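Local coordinates for structure-specific endonuclease subunit slx4 (Schizosaccharomyces pombe, PDB 4ZDT), which serves as the regulatory subunit of the slx1-slx4 structure-specific endonuclease, which makes single-strand cuts in branched DNA close to junctions with single-stranded DNA during repair and recombination, at residues His9-Gln14 / Lys46-Ser51; Gln14-Lys17 / Ser23-Ile26; Trp25-Ile28 / Ala33-Val36; Glu37-Trp42 / Asp53-Trp58. One frame throughout, in Å; residues are numbered along the deposited sequence.

How the contacts relate
Contacts 2 and 4 are the buried ones; contacts 1 and 3 are partly buried and bring a loop against a helix. Contacts 1 and 2 both draw on helix 3-18, sharing Q14, while contacts 2 and 3 share W25 and I26 of helix 23-29. Contact 4 pairs helix 36-45 with helix 52-62 and touches the other three: S13 OG and W58 NE1 join it to contact 1, F39 meets V16 and V24 of contact 2, and V36 packs on I55 from contact 3. Aliphatic chemistry dominates contact 1, a lysine lying over a tryptophan face marks contact 2 beside slx1, a lysine and a glycerol mark contact 3, and two aromatic rings with an isoleucine make contact 4.

Contact 1 (His9-Gln14 / Lys46-Ser51); sequences HRAISQ and KNLNVS
L48 packs on A11 and I12 in a purely aliphatic contact. Its two methyls divide the work: CD1 rests on the CB of A11, 4.0 Å away, while CD2 reaches the backbone of I12 at its CA, 3.7 Å off, and also lies 3.9 Å from I12 CG1. With L48 CG anti to the backbone N (chi1 -173°), the branched end leans on the helix, and the side chains of I12 and L48 cross at about a right angle. V50 adds a looser touch, its CG1 standing 4.2 Å from I12 CG1.

The residues 46-51 form the connection between helices 36-45 and 52-62 in the C-terminal domain of slx4, and here that connection is laid across the flank of helix 3-18. Near its start N47, with positive phi, is the C-prime residue of a Schellman motif that ends helix 36-45; at its end S51 is the N-cap of helix 52-62, its OG accepting from L54 N.

The polar groups look to other partners. H9 NE2 pairs with S57 OG, and S13 OG with W58 NE1, both on helix 52-62. On the slx1 chain, C45 O bonds to S13 OG and E44 OE1 to Q14 NE2.

Contact 2 (Gln14-Lys17 / Ser23-Ile26); sequences QVVK and SVWI
Two consecutive helices, 3-18 and 23-29, pack here within the helical C-terminal domain of slx4, whose sequence family belongs to the helix-turn-helix clan, and the joint lies beside the slx1 chain. K17 and W25 meet in a CH-pi contact. The lysine's CG sits over the six-membered ring of W25, 3.6 Å from the centroid and only 7° off the ring normal, and CD continues across the same face to lie 3.7 Å from CZ2. A bend at chi3 (-71°) then lifts CE and NZ off the face, toward slx1, where K17 NZ bonds to the carbonyls of E44 and Q46 of the slx1 chain.

W25 NE1 in turn donates to V47 O of slx1, so ring and lysine are both tied to the partner subunit. Were W25 a leucine, K17 CG and CD would be likely to lose the flat surface under them, and V47 O of slx1 its indole donor.

Deeper in, V16 sends its two methyls to different neighbours. CG1 presses on the CB of W25 at 3.7 Å, whereas CG2 meets V24 CG1 at the looser distance of 4.2 Å. One water bridges the two backbones: it donates to V16 O at 2.9 Å and accepts from W25 N at 3.0 Å.

Contact 3 (Trp25-Ile28 / Ala33-Val36); sequences WIKI and AIDV. With GOL (glycerol), chain G.
K27 and I34 make the apolar part of this contact, and a single methyl does the work. I34 CD1 lies against the stem of the lysine, 3.5 Å from K27 CB and 3.7 Å from K27 CD, so it covers the base and the middle of the chain. In I34 chi1 (-57°) sets CG1 beside the backbone N, and a second bend at chi2 brings CD1 onto the lysine while CG2 branches off on another course. K27 is extended beyond CG and runs obliquely past the isoleucine.

In this crystal a glycerol, probably left from the crystallisation liquor, lies between the two. Its O3 takes a hydrogen bond from the backbone N of D35, at 2.9 Å and nearly straight, with an N-H...O angle of 165°. The end of K27 reaches the same molecule through weaker bonds, from NZ to O2 at 3.0 Å and, also weak, from NZ to O3 at 3.4 Å. The glycerol joins helix 23-29 to the loop, weakly on the lysine side; the protein makes no direct hydrogen bond between residues 25-28 and 33-36.

D35 is the N-cap of helix 36-45, with OD1 accepting from E38 N. Just before it, the backbone of I34 is hydrogen-bonded to L65 and K67 near the C-terminus. The contact therefore sits where the link from helix 23-29 to helix 36-45 turns back on the first of these, with I28 facing V16 of helix 3-18 and W58 of helix 52-62, and V36 resting on L52 and I55 of helix 52-62.

Contact 4 (Glu37-Trp42 / Asp53-Trp58); sequences EEFQLW and DLIKSW
I55 meets helix 36-45 with two different ends of its side chain. Its CG2 lies near the plane of the F39 ring, at the edge, 3.6 Å from CD2. Its CD1 reaches instead to Q40, 3.6 Å from CB and close to the CA behind it, and the two side chains cross at about a right angle. Q40 extends beyond this methyl, and its NE2 bonds to V50 O in the loop ahead of helix 52-62.

One turn on, W58 brings its six-membered ring to F39: CZ3 lies 3.6 Å from F39 CE2. The ring centroids are 5.7 Å apart and the planes inclined at 38°, an oblique pairing. A first torsion of -173° swings the F39 ring away from the backbone N, its CD2-CE2 side facing both I55 and W58. Replacing F39 with an alanine would probably open a gap against helix 52-62 and leave I55 CG2 and W58 CZ3 without their aromatic neighbour.

The short helical segments run at 109° to each other, their axes 10.4 Å apart at closest approach. F39 also packs on I12 and V16 of helix 3-18 and on V24 of helix 23-29, so all four helices of the domain converge around its ring.

Contact 1 (His9-Gln14 / Lys46-Ser51)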
loop_
_atom_site.group_PDB
_atom_site.type_symbol
_atom_site.label_atom_id
_atom_site.label_comp_id
_atom_site.label_asym_id
_atom_site.label_seq_id
_atom_site.Cartn_x
_atom_site.Cartn_y
_atom_site.Cartn_z
ATOM N N HIS B 9 4.571 -15.630 -0.281
ATOM C CA HIS B 9 3.825 -14.443 -0.686
ATOM C C HIS B 9 3.709 -13.437 0.470
ATOM O O HIS B 9 3.671 -12.226 0.250
ATOM C CB HIS B 9 2.433 -14.831 -1.189
ATOM C CG HIS B 9 2.422 -15.357 -2.589
ATOM N ND1 HIS B 9 1.307 -15.932 -3.159
ATOM C CD2 HIS B 9 3.390 -15.396 -3.535
ATOM C CE1 HIS B 9 1.588 -16.302 -4.396
ATOM N NE2 HIS B 9 2.847 -15.988 -4.649
ATOM N N ARG B 10 3.652 -13.954 1.694
ATOM C CA ARG B 10 3.533 -13.129 2.892
ATOM C C ARG B 10 4.830 -12.358 3.154
ATOM O O ARG B 10 4.796 -11.180 3.510
ATOM C CB ARG B 10 3.155 -14.001 4.098
ATOM C CG ARG B 10 2.836 -13.214 5.384
ATOM C CD ARG B 10 2.465 -14.174 6.518
ATOM N NE ARG B 10 1.974 -13.497 7.720
ATOM C CZ ARG B 10 2.738 -12.846 8.597
ATOM N NH1 ARG B 10 4.052 -12.736 8.414
ATOM N NH2 ARG B 10 2.183 -12.290 9.662
ATOM N N ALA B 11 5.967 -13.033 2.944
ATOM C CA ALA B 11 7.280 -12.417 3.046
ATOM C C ALA B 11 7.460 -11.241 2.080
ATOM O O ALA B 11 8.059 -10.223 2.458
ATOM C CB ALA B 11 8.388 -13.460 2.838
ATOM N N ILE B 12 6.941 -11.355 0.849
ATOM C CA ILE B 12 7.024 -10.228 -0.097
ATOM C C ILE B 12 6.219 -9.040 0.472
ATOM O O ILE B 12 6.720 -7.903 0.508
ATOM C CB ILE B 12 6.538 -10.590 -1.533
ATOM C CG1 ILE B 12 7.375 -11.743 -2.144
ATOM C CG2 ILE B 12 6.580 -9.359 -2.464
ATOM C CD1 ILE B 12 6.672 -12.453 -3.330
ATOM N N SER B 13 4.993 -9.313 0.936
ATOM C CA SER B 13 4.155 -8.268 1.521
ATOM C C SER B 13 4.853 -7.603 2.709
ATOM O O SER B 13 4.830 -6.367 2.836
ATOM C CB SER B 13 2.786 -8.814 1.932
ATOM O OG SER B 13 2.089 -9.349 0.798
ATOM N N GLN B 14 5.468 -8.421 3.571
ATOM C CA GLN B 14 6.175 -7.905 4.738
ATOM C C GLN B 14 7.321 -6.995 4.359
ATOM O O GLN B 14 7.511 -5.962 5.000
ATOM C CB GLN B 14 6.638 -9.019 5.693
ATOM C CG GLN B 14 5.494 -9.772 6.359
ATOM C CD GLN B 14 4.572 -8.867 7.161
ATOM O OE1 GLN B 14 5.003 -8.198 8.108
ATOM N NE2 GLN B 14 3.303 -8.843 6.792
ATOM N N LYS B 46 16.785 -6.137 -0.094
ATOM C CA LYS B 46 16.153 -6.188 1.231
ATOM C C LYS B 46 16.258 -7.578 1.862
ATOM O O LYS B 46 15.433 -7.935 2.706
ATOM C CB LYS B 46 14.669 -5.787 1.159
ATOM C CG LYS B 46 14.331 -4.504 0.395
ATOM C CD LYS B 46 14.895 -3.280 1.064
ATOM C CE LYS B 46 14.411 -2.014 0.381
ATOM N NZ LYS B 46 15.060 -1.781 -0.931
ATOM N N ASN B 47 17.254 -8.358 1.446
ATOM C CA ASN B 47 17.448 -9.724 1.938
ATOM C C ASN B 47 16.262 -10.653 1.599
ATOM O O ASN B 47 15.878 -11.486 2.423
ATOM C CB ASN B 47 17.672 -9.730 3.468
ATOM C CG ASN B 47 19.139 -9.664 3.861
ATOM O OD1 ASN B 47 20.035 -9.723 3.016
ATOM N ND2 ASN B 47 19.392 -9.548 5.168
ATOM N N LEU B 48 15.668 -10.495 0.416
ATOM C CA LEU B 48 14.571 -11.392 0.001
ATOM C C LEU B 48 14.738 -11.896 -1.428
ATOM O O LEU B 48 14.511 -11.150 -2.381
ATOM C CB LEU B 48 13.186 -10.731 0.165
ATOM C CG LEU B 48 11.998 -11.691 -0.096
ATOM C CD1 LEU B 48 11.848 -12.657 1.049
ATOM C CD2 LEU B 48 10.685 -10.959 -0.313
ATOM N N ASN B 49 15.117 -13.169 -1.571
ATOM C CA ASN B 49 15.284 -13.792 -2.909
ATOM C C ASN B 49 14.024 -14.534 -3.324
ATOM O O ASN B 49 13.681 -15.555 -2.712
ATOM C CB ASN B 49 16.453 -14.790 -2.923
ATOM C CG ASN B 49 17.741 -14.202 -2.362
ATOM O OD1 ASN B 49 18.351 -14.763 -1.426
ATOM N ND2 ASN B 49 18.170 -13.098 -2.938
ATOM N N VAL B 50 13.366 -14.030 -4.368
ATOM C CA VAL B 50 12.174 -14.655 -4.943
ATOM C C VAL B 50 12.226 -14.615 -6.462
ATOM O O VAL B 50 12.867 -13.733 -7.055
ATOM C CB VAL B 50 10.870 -13.990 -4.452
ATOM C CG1 VAL B 50 10.720 -14.179 -2.947
ATOM C CG2 VAL B 50 10.844 -12.486 -4.818
ATOM N N SER B 51 11.530 -15.563 -7.079
ATOM C CA SER B 51 11.487 -15.704 -8.526
ATOM C C SER B 51 10.514 -14.717 -9.129
ATOM O O SER B 51 9.637 -14.193 -8.438
ATOM C CB SER B 51 11.024 -17.127 -8.877
ATOM O OG SER B 51 9.693 -17.333 -8.396
#

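Contact 2 (Gln14-Lys17 / Ser23-Ile26)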
loop_
_atom_site.group_PDB
_atom_site.type_symbol
_atom_site.label_atom_id
_atom_site.label_comp_id
_atom_site.label_asym_id
_atom_site.label_seq_id
_atom_site.Cartn_x
_atom_site.Cartn_y
_atom_site.Cartn_z
ATOM N N GLN B 14 5.468 -8.421 3.571
ATOM C CA GLN B 14 6.175 -7.905 4.738
ATOM C C GLN B 14 7.321 -6.995 4.359
ATOM O O GLN B 14 7.511 -5.962 5.000
ATOM C CB GLN B 14 6.638 -9.019 5.693
ATOM C CG GLN B 14 5.494 -9.772 6.359
ATOM C CD GLN B 14 4.572 -8.867 7.161
ATOM O OE1 GLN B 14 5.003 -8.198 8.108
ATOM N NE2 GLN B 14 3.303 -8.843 6.792
ATOM N N VAL B 15 8.069 -7.331 3.310
ATOM C CA VAL B 15 9.151 -6.457 2.876
ATOM C C VAL B 15 8.635 -5.106 2.349
ATOM O O VAL B 15 9.181 -4.023 2.672
ATOM C CB VAL B 15 10.048 -7.126 1.808
ATOM C CG1 VAL B 15 11.043 -6.133 1.298
ATOM C CG2 VAL B 15 10.786 -8.357 2.408
ATOM N N VAL B 16 7.592 -5.173 1.523
ATOM C CA VAL B 16 6.962 -3.974 0.983
ATOM C C VAL B 16 6.533 -3.025 2.104
ATOM O O VAL B 16 6.770 -1.816 2.013
ATOM C CB VAL B 16 5.744 -4.353 0.082
ATOM C CG1 VAL B 16 4.913 -3.108 -0.291
ATOM C CG2 VAL B 16 6.251 -5.060 -1.177
ATOM N N LYS B 17 5.926 -3.585 3.147
ATOM C CA LYS B 17 5.324 -2.828 4.230
ATOM C C LYS B 17 6.291 -2.447 5.346
ATOM O O LYS B 17 6.018 -1.516 6.113
ATOM C CB LYS B 17 4.136 -3.596 4.826
ATOM C CG LYS B 17 2.961 -3.729 3.851
ATOM C CD LYS B 17 1.723 -4.306 4.516
ATOM C CE LYS B 17 1.869 -5.786 4.847
ATOM N NZ LYS B 17 0.574 -6.308 5.427
ATOM N N SER B 23 8.522 3.491 -1.065
ATOM C CA SER B 23 8.139 3.891 -2.409
ATOM C C SER B 23 7.352 2.810 -3.142
ATOM O O SER B 23 6.433 3.129 -3.903
ATOM C CB SER B 23 9.353 4.340 -3.233
ATOM O OG SER B 23 10.326 3.307 -3.359
ATOM N N VAL B 24 7.708 1.541 -2.933
ATOM C CA VAL B 24 6.949 0.468 -3.573
ATOM C C VAL B 24 5.528 0.429 -3.011
ATOM O O VAL B 24 4.573 0.295 -3.759
ATOM C CB VAL B 24 7.605 -0.929 -3.423
ATOM C CG1 VAL B 24 6.674 -2.022 -3.978
ATOM C CG2 VAL B 24 8.938 -0.971 -4.139
ATOM N N TRP B 25 5.395 0.508 -1.692
ATOM C CA TRP B 25 4.068 0.440 -1.103
ATOM C C TRP B 25 3.231 1.619 -1.626
ATOM O O TRP B 25 2.063 1.451 -1.972
ATOM C CB TRP B 25 4.124 0.410 0.417
ATOM C CG TRP B 25 2.847 -0.082 1.054
ATOM C CD1 TRP B 25 1.756 -0.627 0.414
ATOM C CD2 TRP B 25 2.552 -0.121 2.442
ATOM N NE1 TRP B 25 0.799 -0.979 1.325
ATOM C CE2 TRP B 25 1.258 -0.675 2.581
ATOM C CE3 TRP B 25 3.251 0.269 3.596
ATOM C CZ2 TRP B 25 0.652 -0.856 3.823
ATOM C CZ3 TRP B 25 2.655 0.083 4.828
ATOM C CH2 TRP B 25 1.361 -0.466 4.937
ATOM N N ILE B 26 3.855 2.793 -1.728
ATOM C CA ILE B 26 3.145 3.990 -2.208
ATOM C C ILE B 26 2.679 3.824 -3.653
ATOM O O ILE B 26 1.589 4.276 -4.012
ATOM C CB ILE B 26 4.016 5.257 -2.050
ATOM C CG1 ILE B 26 4.246 5.551 -0.558
ATOM C CG2 ILE B 26 3.374 6.462 -2.758
ATOM C CD1 ILE B 26 3.042 6.092 0.143
HETATM O O HOH W 1 7.838 -0.112 -0.065
#

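Contact 3 (Trp25-Ile28 / Ala33-Val36)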
loop_
_atom_site.group_PDB
_atom_site.type_symbol
_atom_site.label_atom_id
_atom_site.label_comp_id
_atom_site.label_asym_id
_atom_site.label_seq_id
_atom_site.Cartn_x
_atom_site.Cartn_y
_atom_site.Cartn_z
ATOM N N TRP B 25 5.395 0.508 -1.692
ATOM C CA TRP B 25 4.068 0.440 -1.103
ATOM C C TRP B 25 3.231 1.619 -1.626
ATOM O O TRP B 25 2.063 1.451 -1.972
ATOM C CB TRP B 25 4.124 0.410 0.417
ATOM C CG TRP B 25 2.847 -0.082 1.054
ATOM C CD1 TRP B 25 1.756 -0.627 0.414
ATOM C CD2 TRP B 25 2.552 -0.121 2.442
ATOM N NE1 TRP B 25 0.799 -0.979 1.325
ATOM C CE2 TRP B 25 1.258 -0.675 2.581
ATOM C CE3 TRP B 25 3.251 0.269 3.596
ATOM C CZ2 TRP B 25 0.652 -0.856 3.823
ATOM C CZ3 TRP B 25 2.655 0.083 4.828
ATOM C CH2 TRP B 25 1.361 -0.466 4.937
ATOM N N ILE B 26 3.855 2.793 -1.728
ATOM C CA ILE B 26 3.145 3.990 -2.208
ATOM C C ILE B 26 2.679 3.824 -3.653
ATOM O O ILE B 26 1.589 4.276 -4.012
ATOM C CB ILE B 26 4.016 5.257 -2.050
ATOM C CG1 ILE B 26 4.246 5.551 -0.558
ATOM C CG2 ILE B 26 3.374 6.462 -2.758
ATOM C CD1 ILE B 26 3.042 6.092 0.143
ATOM N N LYS B 27 3.488 3.157 -4.481
ATOM C CA LYS B 27 3.059 2.845 -5.843
ATOM C C LYS B 27 1.796 1.982 -5.843
ATOM O O LYS B 27 0.819 2.291 -6.537
ATOM C CB LYS B 27 4.182 2.159 -6.655
ATOM C CG LYS B 27 5.254 3.146 -7.164
ATOM C CD LYS B 27 6.374 2.395 -7.894
ATOM C CE LYS B 27 7.463 3.339 -8.383
ATOM N NZ LYS B 27 8.423 2.570 -9.193
ATOM N N ILE B 28 1.820 0.914 -5.056
ATOM C CA ILE B 28 0.694 -0.016 -4.923
ATOM C C ILE B 28 -0.558 0.727 -4.444
ATOM O O ILE B 28 -1.640 0.563 -5.006
ATOM C CB ILE B 28 1.041 -1.159 -3.923
ATOM C CG1 ILE B 28 2.148 -2.058 -4.516
ATOM C CG2 ILE B 28 -0.216 -2.007 -3.531
ATOM C CD1 ILE B 28 2.787 -3.018 -3.491
ATOM N N ALA B 33 1.817 1.095 -11.658
ATOM C CA ALA B 33 2.449 -0.158 -12.098
ATOM C C ALA B 33 3.888 -0.320 -11.621
ATOM O O ALA B 33 4.650 0.644 -11.529
ATOM C CB ALA B 33 2.387 -0.292 -13.596
ATOM N N ILE B 34 4.233 -1.573 -11.348
ATOM C CA ILE B 34 5.519 -1.996 -10.814
ATOM C C ILE B 34 6.316 -2.684 -11.928
ATOM O O ILE B 34 5.746 -3.449 -12.694
ATOM C CB ILE B 34 5.236 -2.962 -9.608
ATOM C CG1 ILE B 34 4.359 -2.258 -8.546
ATOM C CG2 ILE B 34 6.490 -3.581 -9.014
ATOM C CD1 ILE B 34 4.967 -0.992 -7.969
ATOM N N ASP B 35 7.613 -2.376 -12.044
ATOM C CA ASP B 35 8.512 -3.105 -12.949
ATOM C C ASP B 35 8.980 -4.367 -12.214
ATOM O O ASP B 35 9.743 -4.287 -11.247
ATOM C CB ASP B 35 9.703 -2.227 -13.370
ATOM C CG ASP B 35 10.700 -2.955 -14.287
ATOM O OD1 ASP B 35 11.002 -4.153 -14.068
ATOM O OD2 ASP B 35 11.216 -2.308 -15.220
ATOM N N VAL B 36 8.512 -5.526 -12.667
ATOM C CA VAL B 36 8.751 -6.792 -11.957
ATOM C C VAL B 36 10.236 -7.116 -11.805
ATOM O O VAL B 36 10.682 -7.485 -10.718
ATOM C CB VAL B 36 7.989 -7.950 -12.598
ATOM C CG1 VAL B 36 8.288 -9.238 -11.878
ATOM C CG2 VAL B 36 6.521 -7.679 -12.518
HETATM C C1 GOL G . 11.699 -0.497 -7.942
HETATM O O1 GOL G . 11.471 -1.472 -6.958
HETATM C C2 GOL G . 10.353 -0.004 -8.455
HETATM O O2 GOL G . 9.577 0.511 -7.405
HETATM C C3 GOL G . 9.594 -1.129 -9.137
HETATM O O3 GOL G . 8.938 -0.578 -10.261
#

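Contact 4 (Glu37-Trp42 / Asp53-Trp58)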
loop_
_atom_site.group_PDB
_atom_site.type_symbol
_atom_site.label_atom_id
_atom_site.label_comp_id
_atom_site.label_asym_id
_atom_site.label_seq_id
_atom_site.Cartn_x
_atom_site.Cartn_y
_atom_site.Cartn_z
ATOM N N GLU B 37 10.996 -6.947 -12.889
ATOM C CA GLU B 37 12.439 -7.156 -12.855
ATOM C C GLU B 37 13.141 -6.206 -11.885
ATOM O O GLU B 37 13.999 -6.637 -11.116
ATOM C CB GLU B 37 13.042 -7.082 -14.266
ATOM C CG GLU B 37 12.803 -8.370 -15.072
ATOM C CD GLU B 37 12.851 -8.173 -16.585
ATOM O OE1 GLU B 37 13.586 -7.280 -17.064
ATOM O OE2 GLU B 37 12.146 -8.925 -17.300
ATOM N N GLU B 38 12.763 -4.926 -11.898
ATOM C CA GLU B 38 13.326 -3.968 -10.940
ATOM C C GLU B 38 12.958 -4.331 -9.494
ATOM O O GLU B 38 13.817 -4.271 -8.603
ATOM C CB GLU B 38 12.912 -2.527 -11.274
ATOM C CG GLU B 38 13.672 -1.915 -12.470
ATOM C CD GLU B 38 13.177 -0.513 -12.836
ATOM O OE1 GLU B 38 12.546 0.157 -11.983
ATOM O OE2 GLU B 38 13.428 -0.077 -13.982
ATOM N N PHE B 39 11.700 -4.733 -9.296
ATOM C CA PHE B 39 11.147 -5.164 -7.990
ATOM C C PHE B 39 11.911 -6.366 -7.437
ATOM O O PHE B 39 12.263 -6.391 -6.240
ATOM C CB PHE B 39 9.654 -5.497 -8.156
ATOM C CG PHE B 39 8.898 -5.797 -6.849
ATOM C CD1 PHE B 39 9.167 -5.091 -5.656
ATOM C CD2 PHE B 39 7.869 -6.733 -6.843
ATOM C CE1 PHE B 39 8.446 -5.356 -4.469
ATOM C CE2 PHE B 39 7.125 -6.997 -5.668
ATOM C CZ PHE B 39 7.425 -6.299 -4.476
ATOM N N GLN B 40 12.197 -7.345 -8.294
ATOM C CA GLN B 40 12.986 -8.507 -7.879
ATOM C C GLN B 40 14.337 -8.089 -7.287
ATOM O O GLN B 40 14.744 -8.591 -6.233
ATOM C CB GLN B 40 13.163 -9.472 -9.054
ATOM C CG GLN B 40 13.897 -10.772 -8.712
ATOM C CD GLN B 40 14.036 -11.681 -9.919
ATOM O OE1 GLN B 40 14.438 -11.235 -10.999
ATOM N NE2 GLN B 40 13.694 -12.963 -9.750
ATOM N N LEU B 41 15.013 -7.152 -7.957
ATOM C CA LEU B 41 16.300 -6.620 -7.477
ATOM C C LEU B 41 16.132 -5.815 -6.195
ATOM O O LEU B 41 16.941 -5.936 -5.260
ATOM C CB LEU B 41 16.967 -5.770 -8.573
ATOM C CG LEU B 41 17.414 -6.505 -9.836
ATOM C CD1 LEU B 41 17.495 -5.546 -11.048
ATOM C CD2 LEU B 41 18.753 -7.183 -9.606
ATOM N N TRP B 42 15.062 -5.021 -6.138
ATOM C CA TRP B 42 14.735 -4.253 -4.928
ATOM C C TRP B 42 14.545 -5.210 -3.751
ATOM O O TRP B 42 15.096 -4.999 -2.672
ATOM C CB TRP B 42 13.467 -3.418 -5.173
ATOM C CG TRP B 42 13.026 -2.457 -4.057
ATOM C CD1 TRP B 42 13.411 -1.151 -3.900
ATOM C CD2 TRP B 42 12.062 -2.714 -3.023
ATOM N NE1 TRP B 42 12.773 -0.589 -2.807
ATOM C CE2 TRP B 42 11.940 -1.525 -2.254
ATOM C CE3 TRP B 42 11.291 -3.835 -2.665
ATOM C CZ2 TRP B 42 11.082 -1.425 -1.147
ATOM C CZ3 TRP B 42 10.435 -3.735 -1.555
ATOM C CH2 TRP B 42 10.343 -2.533 -0.811
ATOM N N ASP B 53 8.204 -15.663 -11.197
ATOM C CA ASP B 53 6.905 -16.340 -11.081
ATOM C C ASP B 53 6.217 -16.060 -9.747
ATOM O O ASP B 53 5.000 -15.831 -9.698
ATOM C CB ASP B 53 7.035 -17.858 -11.281
ATOM C CG ASP B 53 7.247 -18.251 -12.750
ATOM O OD1 ASP B 53 7.068 -17.401 -13.645
ATOM O OD2 ASP B 53 7.601 -19.416 -13.002
ATOM N N LEU B 54 6.998 -16.059 -8.672
ATOM C CA LEU B 54 6.471 -15.761 -7.345
ATOM C C LEU B 54 5.982 -14.318 -7.264
ATOM O O LEU B 54 4.989 -14.026 -6.597
ATOM C CB LEU B 54 7.536 -16.017 -6.277
ATOM C CG LEU B 54 7.554 -17.418 -5.660
ATOM C CD1 LEU B 54 8.617 -17.514 -4.576
ATOM C CD2 LEU B 54 6.184 -17.777 -5.106
ATOM N N ILE B 55 6.685 -13.419 -7.947
ATOM C CA ILE B 55 6.316 -11.998 -7.960
ATOM C C ILE B 55 5.046 -11.784 -8.766
ATOM O O ILE B 55 4.111 -11.153 -8.292
ATOM C CB ILE B 55 7.470 -11.099 -8.470
ATOM C CG1 ILE B 55 8.585 -11.072 -7.428
ATOM C CG2 ILE B 55 6.964 -9.662 -8.749
ATOM C CD1 ILE B 55 9.931 -10.583 -7.971
ATOM N N LYS B 56 4.995 -12.356 -9.967
ATOM C CA LYS B 56 3.808 -12.250 -10.813
ATOM C C LYS B 56 2.564 -12.793 -10.118
ATOM O O LYS B 56 1.499 -12.157 -10.178
ATOM C CB LYS B 56 4.036 -12.915 -12.177
ATOM C CG LYS B 56 5.135 -12.236 -12.986
ATOM C CD LYS B 56 5.540 -13.038 -14.220
ATOM C CE LYS B 56 6.584 -12.263 -15.023
ATOM N NZ LYS B 56 7.081 -13.041 -16.204
ATOM N N SER B 57 2.689 -13.947 -9.454
ATOM C CA SER B 57 1.540 -14.556 -8.773
ATOM C C SER B 57 1.129 -13.746 -7.555
ATOM O O SER B 57 -0.057 -13.626 -7.260
ATOM C CB SER B 57 1.775 -16.035 -8.394
ATOM O OG SER B 57 2.874 -16.204 -7.505
ATOM N N TRP B 58 2.118 -13.187 -6.857
ATOM C CA TRP B 58 1.869 -12.298 -5.730
ATOM C C TRP B 58 1.101 -11.066 -6.216
ATOM O O TRP B 58 0.054 -10.740 -5.664
ATOM C CB TRP B 58 3.198 -11.913 -5.051
ATOM C CG TRP B 58 3.051 -10.991 -3.887
ATOM C CD1 TRP B 58 2.728 -11.316 -2.597
ATOM C CD2 TRP B 58 3.233 -9.574 -3.912
ATOM N NE1 TRP B 58 2.684 -10.174 -1.819
ATOM C CE2 TRP B 58 2.997 -9.096 -2.608
ATOM C CE3 TRP B 58 3.586 -8.661 -4.916
ATOM C CZ2 TRP B 58 3.094 -7.730 -2.274
ATOM C CZ3 TRP B 58 3.696 -7.312 -4.584
ATOM C CH2 TRP B 58 3.451 -6.867 -3.269
#